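PDB 4KSA: malonyl-CoA decarboxylase from Rhodopseudomonas palustris, which probably catalyses the decarboxylation of malonyl-CoA to acetyl-CoA and carbon dioxide. Local coordinates for residues G55-L63 with R125-L136; R223-F231 with Q272-F280. All coordinates share one frame; numbering follows the deposited sequence.

Interaction 1: G55-L63 with R125-L136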
loop_
_atom_site.group_PDB
_atom_site.type_symbol
_atom_site.label_atom_id
_atom_site.label_comp_id
_atom_site.label_asym_id
_atom_site.label_seq_id
_atom_site.Cartn_x
_atom_site.Cartn_y
_atom_site.Cartn_z
ATOM N N GLY A 55 5.543 -32.916 6.475
ATOM C CA GLY A 55 5.828 -32.805 5.062
ATOM C C GLY A 55 6.802 -31.663 4.886
ATOM O O GLY A 55 7.929 -31.854 4.428
ATOM N N VAL A 56 6.366 -30.471 5.280
ATOM C CA VAL A 56 7.177 -29.266 5.183
ATOM C C VAL A 56 8.552 -29.467 5.811
ATOM O O VAL A 56 9.574 -29.156 5.211
ATOM C CB VAL A 56 6.471 -28.073 5.882
ATOM C CG1 VAL A 56 7.220 -26.791 5.622
ATOM C CG2 VAL A 56 5.048 -27.955 5.390
ATOM N N ALA A 57 8.578 -29.983 7.030
ATOM C CA ALA A 57 9.847 -30.191 7.715
ATOM C C ALA A 57 10.796 -31.056 6.871
ATOM O O ALA A 57 11.979 -30.725 6.694
ATOM C CB ALA A 57 9.590 -30.838 9.057
ATOM N N LEU A 58 10.264 -32.160 6.349
ATOM C CA LEU A 58 11.049 -33.075 5.538
ATOM C C LEU A 58 11.564 -32.392 4.281
ATOM O O LEU A 58 12.773 -32.420 3.994
ATOM C CB LEU A 58 10.213 -34.307 5.163
ATOM C CG LEU A 58 9.985 -35.332 6.291
ATOM C CD1 LEU A 58 9.102 -36.488 5.797
ATOM C CD2 LEU A 58 11.345 -35.849 6.768
ATOM N N ALA A 59 10.641 -31.781 3.539
ATOM C CA ALA A 59 10.977 -31.075 2.314
ATOM C C ALA A 59 12.024 -30.010 2.632
ATOM O O ALA A 59 13.062 -29.911 1.977
ATOM C CB ALA A 59 9.716 -30.440 1.705
ATOM N N ALA A 60 11.759 -29.216 3.650
ATOM C CA ALA A 60 12.709 -28.187 4.017
ATOM C C ALA A 60 14.065 -28.853 4.250
ATOM O O ALA A 60 15.107 -28.319 3.872
ATOM C CB ALA A 60 12.238 -27.479 5.267
ATOM N N SER A 61 14.029 -30.043 4.845
ATOM C CA SER A 61 15.228 -30.801 5.159
ATOM C C SER A 61 15.933 -31.267 3.884
ATOM O O SER A 61 17.142 -31.072 3.735
ATOM C CB SER A 61 14.854 -32.005 6.044
ATOM O OG SER A 61 15.923 -32.399 6.903
ATOM N N LEU A 62 15.176 -31.871 2.966
ATOM C CA LEU A 62 15.723 -32.373 1.703
ATOM C C LEU A 62 16.398 -31.271 0.881
ATOM O O LEU A 62 17.487 -31.471 0.336
ATOM C CB LEU A 62 14.609 -33.041 0.877
ATOM C CG LEU A 62 15.020 -33.792 -0.399
ATOM C CD1 LEU A 62 13.969 -34.821 -0.767
ATOM C CD2 LEU A 62 15.211 -32.812 -1.531
ATOM N N LEU A 63 15.753 -30.112 0.796
ATOM C CA LEU A 63 16.301 -28.993 0.043
ATOM C C LEU A 63 17.609 -28.517 0.637
ATOM O O LEU A 63 18.565 -28.230 -0.100
ATOM C CB LEU A 63 15.305 -27.836 -0.003
ATOM C CG LEU A 63 14.104 -28.094 -0.915
ATOM C CD1 LEU A 63 13.055 -27.028 -0.736
ATOM C CD2 LEU A 63 14.574 -28.124 -2.340
ATOM N N ARG A 125 5.702 -31.231 -3.439
ATOM C CA ARG A 125 5.862 -31.182 -2.002
ATOM C C ARG A 125 7.051 -30.336 -1.590
ATOM O O ARG A 125 6.978 -29.610 -0.604
ATOM C CB ARG A 125 5.986 -32.594 -1.447
ATOM C CG ARG A 125 4.739 -33.401 -1.708
ATOM C CD ARG A 125 4.681 -34.668 -0.878
ATOM N NE ARG A 125 3.460 -35.400 -1.195
ATOM C CZ ARG A 125 2.889 -36.305 -0.405
ATOM N NH1 ARG A 125 3.430 -36.621 0.773
ATOM N NH2 ARG A 125 1.736 -36.854 -0.774
ATOM N N LEU A 126 8.144 -30.415 -2.340
ATOM C CA LEU A 126 9.339 -29.638 -2.021
ATOM C C LEU A 126 9.066 -28.161 -2.163
ATOM O O LEU A 126 9.788 -27.334 -1.627
ATOM C CB LEU A 126 10.480 -30.013 -2.954
ATOM C CG LEU A 126 11.063 -31.408 -2.772
ATOM C CD1 LEU A 126 12.131 -31.641 -3.818
ATOM C CD2 LEU A 126 11.645 -31.532 -1.362
ATOM N N ASN A 127 8.008 -27.841 -2.897
ATOM C CA ASN A 127 7.634 -26.462 -3.139
ATOM C C ASN A 127 6.953 -25.833 -1.945
ATOM O O ASN A 127 6.704 -24.634 -1.933
ATOM C CB ASN A 127 6.725 -26.377 -4.363
ATOM C CG ASN A 127 6.546 -24.961 -4.844
ATOM O OD1 ASN A 127 7.511 -24.220 -4.989
ATOM N ND2 ASN A 127 5.313 -24.580 -5.102
ATOM N N HIS A 128 6.662 -26.636 -0.932
ATOM C CA HIS A 128 6.010 -26.109 0.259
ATOM C C HIS A 128 7.030 -25.688 1.309
ATOM O O HIS A 128 6.703 -25.042 2.296
ATOM C CB HIS A 128 5.027 -27.134 0.826
ATOM C CG HIS A 128 3.783 -27.272 0.010
ATOM N ND1 HIS A 128 3.311 -28.489 -0.434
ATOM C CD2 HIS A 128 2.915 -26.342 -0.455
ATOM C CE1 HIS A 128 2.207 -28.304 -1.138
ATOM N NE2 HIS A 128 1.945 -27.009 -1.166
ATOM N N ALA A 129 8.280 -26.045 1.085
ATOM C CA ALA A 129 9.317 -25.670 2.015
ATOM C C ALA A 129 9.570 -24.186 1.820
ATOM O O ALA A 129 9.514 -23.679 0.702
ATOM C CB ALA A 129 10.580 -26.465 1.734
ATOM N N PRO A 130 9.815 -23.449 2.911
ATOM C CA PRO A 130 10.058 -22.029 2.628
ATOM C C PRO A 130 11.292 -21.870 1.740
ATOM O O PRO A 130 12.296 -22.549 1.929
ATOM C CB PRO A 130 10.209 -21.403 4.018
ATOM C CG PRO A 130 10.271 -22.595 4.989
ATOM C CD PRO A 130 9.498 -23.678 4.331
ATOM N N GLY A 131 11.199 -20.988 0.750
ATOM C CA GLY A 131 12.301 -20.795 -0.170
ATOM C C GLY A 131 12.297 -21.938 -1.169
ATOM O O GLY A 131 13.237 -22.117 -1.949
ATOM N N GLY A 132 11.211 -22.713 -1.140
ATOM C CA GLY A 132 11.067 -23.859 -2.028
ATOM C C GLY A 132 11.173 -23.595 -3.525
ATOM O O GLY A 132 11.989 -24.207 -4.218
ATOM N N THR A 133 10.342 -22.682 -4.024
ATOM C CA THR A 133 10.338 -22.362 -5.441
ATOM C C THR A 133 11.706 -21.926 -5.933
ATOM O O THR A 133 12.173 -22.378 -6.979
ATOM C CB THR A 133 9.338 -21.267 -5.755
ATOM O OG1 THR A 133 8.031 -21.718 -5.396
ATOM C CG2 THR A 133 9.355 -20.941 -7.235
ATOM N N ALA A 134 12.351 -21.046 -5.177
ATOM C CA ALA A 134 13.668 -20.553 -5.559
ATOM C C ALA A 134 14.651 -21.720 -5.635
ATOM O O ALA A 134 15.441 -21.825 -6.567
ATOM C CB ALA A 134 14.148 -19.515 -4.557
ATOM N N ALA A 135 14.590 -22.599 -4.648
ATOM C CA ALA A 135 15.470 -23.751 -4.619
ATOM C C ALA A 135 15.167 -24.662 -5.822
ATOM O O ALA A 135 16.083 -25.191 -6.452
ATOM C CB ALA A 135 15.286 -24.493 -3.311
ATOM N N LEU A 136 13.885 -24.838 -6.146
ATOM C CA LEU A 136 13.523 -25.676 -7.276
ATOM C C LEU A 136 14.013 -25.092 -8.585
ATOM O O LEU A 136 14.337 -25.828 -9.509
ATOM C CB LEU A 136 12.011 -25.879 -7.359
ATOM C CG LEU A 136 11.395 -27.079 -6.634
ATOM C CD1 LEU A 136 12.134 -28.362 -7.005
ATOM C CD2 LEU A 136 11.477 -26.862 -5.165
#
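Leu63 of helix 52-68 reaches into the bend between helices 118-126 and 132-146. It is a knob in a hole formed by Leu126, Gly132, Ala135 and Leu136. Its two methyl groups divide the work. CD1 enters the bend, with Leu63 CD1 3.5 Å from Ala129 CB. The other methyl meets the first turn of the next helix, Leu63 CD2 lying 3.8 Å from Ala135 CB. With Leu63 CG anti to the carbonyl carbon (chi1 -72°), the fork is placed to reach both Ala129 and Ala135.

Leu126 packs against the backbone of helix 52-68, its CD2 3.8 Å from Ala59 CA. Leu126 CD2 also meets Leu62 CD2 at 3.8 Å, the two side chains crossing at about a right angle. With an alanine in place of Leu62, Leu126 CD2 would probably lose one wall of its packing and a gap would open beside it. Ala60 and Ala129, both small, bring their CB atoms to 4.0 Å. At the margin, Val56 CG1 lies 4.1 Å from Pro130 CD. The bend is a type I turn, Leu126 to Ala129, followed by a type II turn, Ala129 to Gly132.

The axes of segments 55-63 and 132-136 cross at 35°. Helix 36-48 packs on Leu62 and Leu126, and Phe160 and Phe164 of helix 154-167 pack on Leu136, so the contact joins neighbouring members of a helical bundle.

Interaction 2: R223-F231 with Q272-F280; sequences RLVDEPLIF and QQGLAGISF
Leu229 and Gln272 bring the two backbones nearest, CA to CA 6.3 Å, and a water bridges them. The water donates to Leu229 O at 3.0 Å and accepts from Gln272 N at 2.9 Å. No direct hydrogen bond links the segments, and the rest of the contact is mostly apolar.

Leu229 is the centre of the packing, and its two methyls face different partners. Leu229 CD2 lies 3.9 Å from Leu275 CD1 and also touches the aliphatic CG of Gln272. Leu229 CD1 lies 3.9 Å from Phe280 CZ, the two side chains crossing at about a right angle. Ile230 runs past the same ring in the opposite direction, its CD1 3.9 Å from Phe280 CD2. Both methyls approach the ring obliquely. CG1 of Ile230 is anti to the carbonyl carbon (chi1 -60°), and the chain then extends to carry CD1 to the ring. Leu224 meets Leu275 tip to tip, with CD1 to CD1 at 4.0 Å. Glu227 crosses Gln272 obliquely; its OE2 is hydrogen-bonded to Tyr193 OH.

Ile230 lies on strand 230-237, and the backbone of Leu229 and Ile230 bonds to Phe219 of strand 214-220. Tyr193 of helix 184-193 packs on Pro228 and Gln272. On another side lies helix 132-146: Leu224 rests on it, while its Arg140 NH2 bonds the carbonyls of Gly274 and Ala276.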
loop_
_atom_site.group_PDB
_atom_site.type_symbol
_atom_site.label_atom_id
_atom_site.label_comp_id
_atom_site.label_asym_id
_atom_site.label_seq_id
_atom_site.Cartn_x
_atom_site.Cartn_y
_atom_site.Cartn_z
ATOM N N ARG A 223 5.829 -15.734 -7.101
ATOM C CA ARG A 223 6.472 -17.022 -6.799
ATOM C C ARG A 223 7.919 -16.856 -6.382
ATOM O O ARG A 223 8.421 -17.642 -5.595
ATOM C CB ARG A 223 6.443 -17.980 -7.996
ATOM C CG ARG A 223 5.103 -18.598 -8.301
ATOM C CD ARG A 223 4.634 -19.549 -7.214
ATOM N NE ARG A 223 3.352 -20.141 -7.585
ATOM C CZ ARG A 223 2.858 -21.255 -7.056
ATOM N NH1 ARG A 223 1.680 -21.716 -7.464
ATOM N NH2 ARG A 223 3.547 -21.907 -6.121
ATOM N N LEU A 224 8.589 -15.856 -6.939
ATOM C CA LEU A 224 9.973 -15.580 -6.623
ATOM C C LEU A 224 10.061 -14.140 -6.173
ATOM O O LEU A 224 10.414 -13.244 -6.939
ATOM C CB LEU A 224 10.855 -15.789 -7.841
ATOM C CG LEU A 224 10.976 -17.225 -8.327
ATOM C CD1 LEU A 224 11.863 -17.253 -9.554
ATOM C CD2 LEU A 224 11.555 -18.105 -7.216
ATOM N N VAL A 225 9.716 -13.944 -4.912
ATOM C CA VAL A 225 9.722 -12.648 -4.273
ATOM C C VAL A 225 11.022 -11.865 -4.431
ATOM O O VAL A 225 12.101 -12.418 -4.283
ATOM C CB VAL A 225 9.391 -12.802 -2.770
ATOM C CG1 VAL A 225 10.014 -11.657 -1.969
ATOM C CG2 VAL A 225 7.856 -12.811 -2.592
ATOM N N ASP A 226 10.875 -10.575 -4.734
ATOM C CA ASP A 226 11.983 -9.655 -4.918
ATOM C C ASP A 226 12.900 -10.026 -6.053
ATOM O O ASP A 226 13.988 -9.493 -6.163
ATOM C CB ASP A 226 12.807 -9.551 -3.626
ATOM C CG ASP A 226 12.132 -8.684 -2.567
ATOM O OD1 ASP A 226 12.532 -8.767 -1.382
ATOM O OD2 ASP A 226 11.212 -7.919 -2.923
ATOM N N GLU A 227 12.468 -10.924 -6.918
ATOM C CA GLU A 227 13.346 -11.359 -7.984
ATOM C C GLU A 227 12.939 -10.901 -9.395
ATOM O O GLU A 227 11.880 -11.283 -9.908
ATOM C CB GLU A 227 13.464 -12.884 -7.913
ATOM C CG GLU A 227 14.640 -13.452 -8.666
ATOM C CD GLU A 227 15.969 -13.015 -8.090
ATOM O OE1 GLU A 227 16.319 -13.479 -6.982
ATOM O OE2 GLU A 227 16.664 -12.206 -8.751
ATOM N N PRO A 228 13.769 -10.050 -10.034
ATOM C CA PRO A 228 13.439 -9.582 -11.391
ATOM C C PRO A 228 13.702 -10.695 -12.430
ATOM O O PRO A 228 14.848 -11.020 -12.726
ATOM C CB PRO A 228 14.345 -8.355 -11.564
ATOM C CG PRO A 228 15.539 -8.703 -10.781
ATOM C CD PRO A 228 14.964 -9.355 -9.519
ATOM N N LEU A 229 12.632 -11.284 -12.958
ATOM C CA LEU A 229 12.748 -12.369 -13.921
ATOM C C LEU A 229 13.268 -11.903 -15.284
ATOM O O LEU A 229 14.229 -12.464 -15.837
ATOM C CB LEU A 229 11.394 -13.040 -14.078
ATOM C CG LEU A 229 10.770 -13.401 -12.731
ATOM C CD1 LEU A 229 9.543 -14.264 -12.949
ATOM C CD2 LEU A 229 11.805 -14.117 -11.864
ATOM N N ILE A 230 12.615 -10.884 -15.823
ATOM C CA ILE A 230 12.995 -10.315 -17.096
ATOM C C ILE A 230 13.368 -8.875 -16.831
ATOM O O ILE A 230 12.568 -8.118 -16.280
ATOM C CB ILE A 230 11.833 -10.365 -18.072
ATOM C CG1 ILE A 230 11.430 -11.821 -18.276
ATOM C CG2 ILE A 230 12.221 -9.688 -19.367
ATOM C CD1 ILE A 230 10.158 -12.018 -19.025
ATOM N N PHE A 231 14.588 -8.516 -17.227
ATOM C CA PHE A 231 15.146 -7.171 -17.057
ATOM C C PHE A 231 15.252 -6.487 -18.426
ATOM O O PHE A 231 15.973 -6.959 -19.303
ATOM C CB PHE A 231 16.528 -7.292 -16.419
ATOM C CG PHE A 231 17.188 -5.989 -16.145
ATOM C CD1 PHE A 231 16.532 -5.005 -15.416
ATOM C CD2 PHE A 231 18.477 -5.738 -16.600
ATOM C CE1 PHE A 231 17.154 -3.775 -15.141
ATOM C CE2 PHE A 231 19.107 -4.517 -16.332
ATOM C CZ PHE A 231 18.444 -3.533 -15.602
ATOM N N GLN A 272 16.827 -15.809 -14.659
ATOM C CA GLN A 272 16.917 -17.085 -13.972
ATOM C C GLN A 272 17.133 -18.250 -14.919
ATOM O O GLN A 272 16.206 -18.685 -15.602
ATOM C CB GLN A 272 15.643 -17.332 -13.149
ATOM C CG GLN A 272 15.237 -16.180 -12.246
ATOM C CD GLN A 272 16.331 -15.793 -11.278
ATOM O OE1 GLN A 272 16.820 -14.667 -11.298
ATOM N NE2 GLN A 272 16.724 -16.726 -10.426
ATOM N N GLN A 273 18.365 -18.751 -14.948
ATOM C CA GLN A 273 18.733 -19.900 -15.770
ATOM C C GLN A 273 17.687 -21.019 -15.687
ATOM O O GLN A 273 17.293 -21.579 -16.715
ATOM C CB GLN A 273 20.091 -20.430 -15.318
ATOM C CG GLN A 273 21.244 -19.756 -16.017
ATOM C CD GLN A 273 21.189 -19.966 -17.529
ATOM O OE1 GLN A 273 21.823 -19.232 -18.298
ATOM N NE2 GLN A 273 20.430 -20.982 -17.961
ATOM N N GLY A 274 17.239 -21.323 -14.461
ATOM C CA GLY A 274 16.247 -22.356 -14.236
ATOM C C GLY A 274 14.854 -22.048 -14.761
ATOM O O GLY A 274 13.945 -22.879 -14.645
ATOM N N LEU A 275 14.667 -20.857 -15.326
ATOM C CA LEU A 275 13.362 -20.500 -15.859
ATOM C C LEU A 275 13.369 -20.563 -17.369
ATOM O O LEU A 275 12.342 -20.371 -18.009
ATOM C CB LEU A 275 12.932 -19.113 -15.390
ATOM C CG LEU A 275 12.597 -19.063 -13.893
ATOM C CD1 LEU A 275 12.176 -17.646 -13.503
ATOM C CD2 LEU A 275 11.502 -20.098 -13.573
ATOM N N ALA A 276 14.533 -20.855 -17.937
ATOM C CA ALA A 276 14.659 -20.974 -19.384
ATOM C C ALA A 276 13.551 -21.850 -19.952
ATOM O O ALA A 276 13.267 -22.934 -19.436
ATOM C CB ALA A 276 16.002 -21.561 -19.740
ATOM N N GLY A 277 12.911 -21.367 -21.007
ATOM C CA GLY A 277 11.858 -22.143 -21.627
ATOM C C GLY A 277 10.489 -22.019 -21.000
ATOM O O GLY A 277 9.569 -22.740 -21.390
ATOM N N ILE A 278 10.343 -21.135 -20.019
ATOM C CA ILE A 278 9.044 -20.943 -19.390
ATOM C C ILE A 278 8.508 -19.647 -19.963
ATOM O O ILE A 278 9.202 -18.630 -19.937
ATOM C CB ILE A 278 9.148 -20.841 -17.852
ATOM C CG1 ILE A 278 9.188 -22.235 -17.237
ATOM C CG2 ILE A 278 7.937 -20.135 -17.294
ATOM C CD1 ILE A 278 10.287 -23.118 -17.754
ATOM N N SER A 279 7.289 -19.697 -20.499
ATOM C CA SER A 279 6.649 -18.533 -21.105
ATOM C C SER A 279 5.976 -17.617 -20.102
ATOM O O SER A 279 5.344 -18.073 -19.161
ATOM C CB SER A 279 5.602 -18.978 -22.129
ATOM O OG SER A 279 4.761 -17.893 -22.517
ATOM N N PHE A 280 6.114 -16.317 -20.325
ATOM C CA PHE A 280 5.507 -15.321 -19.460
ATOM C C PHE A 280 4.563 -14.475 -20.284
ATOM O O PHE A 280 4.190 -13.370 -19.902
ATOM C CB PHE A 280 6.589 -14.463 -18.812
ATOM C CG PHE A 280 7.382 -15.198 -17.787
ATOM C CD1 PHE A 280 6.767 -15.664 -16.631
ATOM C CD2 PHE A 280 8.725 -15.486 -17.998
ATOM C CE1 PHE A 280 7.476 -16.415 -15.699
ATOM C CE2 PHE A 280 9.447 -16.237 -17.072
ATOM C CZ PHE A 280 8.819 -16.703 -15.920
HETATM O O HOH W 1 14.242 -15.477 -15.930
#

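Interaction 1 closes before interaction 2 opens along the chain, and their centres are 19 Å apart. The centre of interaction 1 is about 25 Å from the centre of the chain; the contact is built from helices and the turn between two of them, without strands. The centre of interaction 2 is about 8 Å from the centre of the chain, at the ends of strands 230-237 and 262-270 of the mixed sheet. Helix 132-146 connects them. Its first turn takes part in interaction 1, and Leu224 CD2 is 3.6 Å from Thr133 CG2. Asn127 also packs against Arg223. The two contacts touch each other through these residues, linking the helical N-terminal part to the C-terminal domain, which belongs to the acetyltransferase clan.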